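Local structure of regulator of G-protein signaling 1 (Homo sapiens, 2BV1) at residues Q24-L29 / N37-F42. The protein inhibits G-protein signalling by raising the GTPase activity of G protein alpha subunits, driving them into their inactive GDP-bound form. Residues are numbered along the deposited sequence; the frame is centred on the assembly and turned at random.
Sequences QSLEKL and NVFGSF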
loop_
_atom_site.group_PDB
_atom_site.type_symbol
_atom_site.label_atom_id
_atom_site.label_comp_id
_atom_site.label_asym_id
_atom_site.label_seq_id
_atom_site.Cartn_x
_atom_site.Cartn_y
_atom_site.Cartn_z
ATOM N N GLN A 24 12.251 6.058 -9.685
ATOM C CA GLN A 24 12.302 5.110 -10.780
ATOM C C GLN A 24 10.988 4.294 -10.958
ATOM O O GLN A 24 10.537 4.085 -12.078
ATOM C CB GLN A 24 13.535 4.207 -10.667
ATOM C CG GLN A 24 14.886 5.016 -10.850
ATOM C CD GLN A 24 15.305 5.273 -12.330
ATOM O OE1 GLN A 24 14.811 6.197 -13.014
ATOM N NE2 GLN A 24 16.267 4.486 -12.800
ATOM N N SER A 25 10.403 3.844 -9.858
ATOM C CA SER A 25 9.167 3.088 -9.887
ATOM C C SER A 25 8.606 3.028 -8.496
ATOM O O SER A 25 9.357 3.142 -7.516
ATOM C CB SER A 25 9.368 1.668 -10.433
ATOM O OG SER A 25 10.069 0.849 -9.526
ATOM N N LEU A 26 7.287 2.886 -8.413
ATOM C CA LEU A 26 6.644 2.752 -7.146
ATOM C C LEU A 26 7.266 1.528 -6.417
ATOM O O LEU A 26 7.472 1.541 -5.189
ATOM C CB LEU A 26 5.126 2.604 -7.338
ATOM C CG LEU A 26 4.290 2.288 -6.085
ATOM C CD1 LEU A 26 4.400 3.353 -5.046
ATOM C CD2 LEU A 26 2.854 2.091 -6.527
ATOM N N GLU A 27 7.562 0.490 -7.186
ATOM C CA GLU A 27 8.153 -0.711 -6.638
ATOM C C GLU A 27 9.491 -0.434 -5.907
ATOM O O GLU A 27 9.698 -1.013 -4.869
ATOM C CB GLU A 27 8.292 -1.804 -7.692
ATOM C CG GLU A 27 8.970 -3.060 -7.189
ATOM C CD GLU A 27 9.144 -4.104 -8.282
ATOM O OE1 GLU A 27 8.866 -3.800 -9.463
ATOM O OE2 GLU A 27 9.546 -5.234 -7.958
ATOM N N LYS A 28 10.370 0.433 -6.428
ATOM C CA LYS A 28 11.606 0.791 -5.713
ATOM C C LYS A 28 11.293 1.621 -4.474
ATOM O O LYS A 28 11.884 1.414 -3.416
ATOM C CB LYS A 28 12.608 1.543 -6.594
ATOM C CG LYS A 28 12.991 0.810 -7.848
ATOM C CD LYS A 28 14.393 1.192 -8.305
ATOM C CE LYS A 28 14.735 0.571 -9.645
ATOM N NZ LYS A 28 16.201 0.551 -9.810
ATOM N N LEU A 29 10.344 2.538 -4.568
ATOM C CA LEU A 29 9.967 3.296 -3.384
ATOM C C LEU A 29 9.465 2.349 -2.245
ATOM O O LEU A 29 9.876 2.476 -1.065
ATOM C CB LEU A 29 8.886 4.334 -3.743
ATOM C CG LEU A 29 8.234 5.146 -2.621
ATOM C CD1 LEU A 29 9.217 6.080 -1.886
ATOM C CD2 LEU A 29 7.072 5.925 -3.213
ATOM N N ASN A 37 7.679 4.733 4.617
ATOM C CA ASN A 37 7.329 5.613 5.688
ATOM C C ASN A 37 7.081 7.054 5.199
ATOM O O ASN A 37 6.182 7.723 5.685
ATOM C CB ASN A 37 8.452 5.627 6.813
ATOM C CG ASN A 37 8.580 4.298 7.608
ATOM O OD1 ASN A 37 9.648 4.001 8.224
ATOM N ND2 ASN A 37 7.506 3.541 7.657
ATOM N N VAL A 38 7.943 7.561 4.324
ATOM C CA VAL A 38 7.796 8.944 3.820
ATOM C C VAL A 38 6.577 9.049 2.844
ATOM O O VAL A 38 5.762 9.947 2.922
ATOM C CB VAL A 38 9.132 9.420 3.157
ATOM C CG1 VAL A 38 8.995 10.841 2.584
ATOM C CG2 VAL A 38 10.303 9.467 4.176
ATOM N N PHE A 39 6.442 8.077 1.968
ATOM C CA PHE A 39 5.257 8.019 1.080
ATOM C C PHE A 39 3.957 7.893 1.890
ATOM O O PHE A 39 3.001 8.654 1.694
ATOM C CB PHE A 39 5.447 6.882 0.102
ATOM C CG PHE A 39 4.357 6.760 -0.923
ATOM C CD1 PHE A 39 3.900 7.859 -1.637
ATOM C CD2 PHE A 39 3.782 5.535 -1.181
ATOM C CE1 PHE A 39 2.918 7.700 -2.643
ATOM C CE2 PHE A 39 2.748 5.417 -2.156
ATOM C CZ PHE A 39 2.351 6.493 -2.863
ATOM N N GLY A 40 3.967 6.961 2.840
ATOM C CA GLY A 40 2.928 6.859 3.830
ATOM C C GLY A 40 2.516 8.162 4.465
ATOM O O GLY A 40 1.314 8.430 4.609
ATOM N N SER A 41 3.513 8.957 4.914
ATOM C CA SER A 41 3.231 10.217 5.555
ATOM C C SER A 41 2.528 11.182 4.589
ATOM O O SER A 41 1.599 11.874 4.959
ATOM C CB SER A 41 4.529 10.861 6.078
ATOM O OG SER A 41 5.219 9.957 6.953
ATOM N N PHE A 42 2.997 11.230 3.355
ATOM C CA PHE A 42 2.348 12.059 2.288
ATOM C C PHE A 42 0.896 11.624 1.992
ATOM O O PHE A 42 0.012 12.443 1.903
ATOM C CB PHE A 42 3.213 12.046 0.989
ATOM C CG PHE A 42 2.499 12.587 -0.225
ATOM C CD1 PHE A 42 2.490 13.944 -0.491
ATOM C CD2 PHE A 42 1.866 11.726 -1.129
ATOM C CE1 PHE A 42 1.850 14.448 -1.618
ATOM C CE2 PHE A 42 1.227 12.224 -2.247
ATOM C CZ PHE A 42 1.230 13.576 -2.497
#
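Leu-29 lays its CD2 methyl over one face of the Phe-39 ring, 4.0 Å from the ring centroid and 25° off the normal, a CH-pi contact. The methyl sits offset toward the rim, so its nearest ring atom is Phe-39 CG, 3.6 Å from Leu-29 CD2. Phe-39 carries CG anti to its backbone nitrogen (chi1 -176°), which extends the flat ring from helix 33-45 toward helix 26-31. One turn back from Leu-29, Leu-26 brings CD1 obliquely to Phe-39 CE2 at 3.9 Å. A flat ring suits position 39 because it offers Leu-29 a face and still has CE2 for Leu-26. Both leucine side chains cross the phenylalanine at about a right angle; their branched ends suit the place, each spending one methyl on the ring. With an alanine at Phe-39, Leu-26 CD1 and Leu-29 CD2 would probably lose the ring they pack on, leaving a gap between the two helices. Ser-25 starts the leucine-bearing helix as its N-cap: its short side chain lets OG accept from Lys-28 N at 3.1 Å. On the partner helix, Ser-41 OG folds back to donate to Asn-37 O at 2.7 Å, on the opposite face of that carbonyl from Ser-41 N. Phe-130 meets Phe-39 edge-to-face. This buried contact packs the short helix 26-31 on the longer helix 33-45 that follows it, with helix 112-131 closing over both in the all-helical RGS domain.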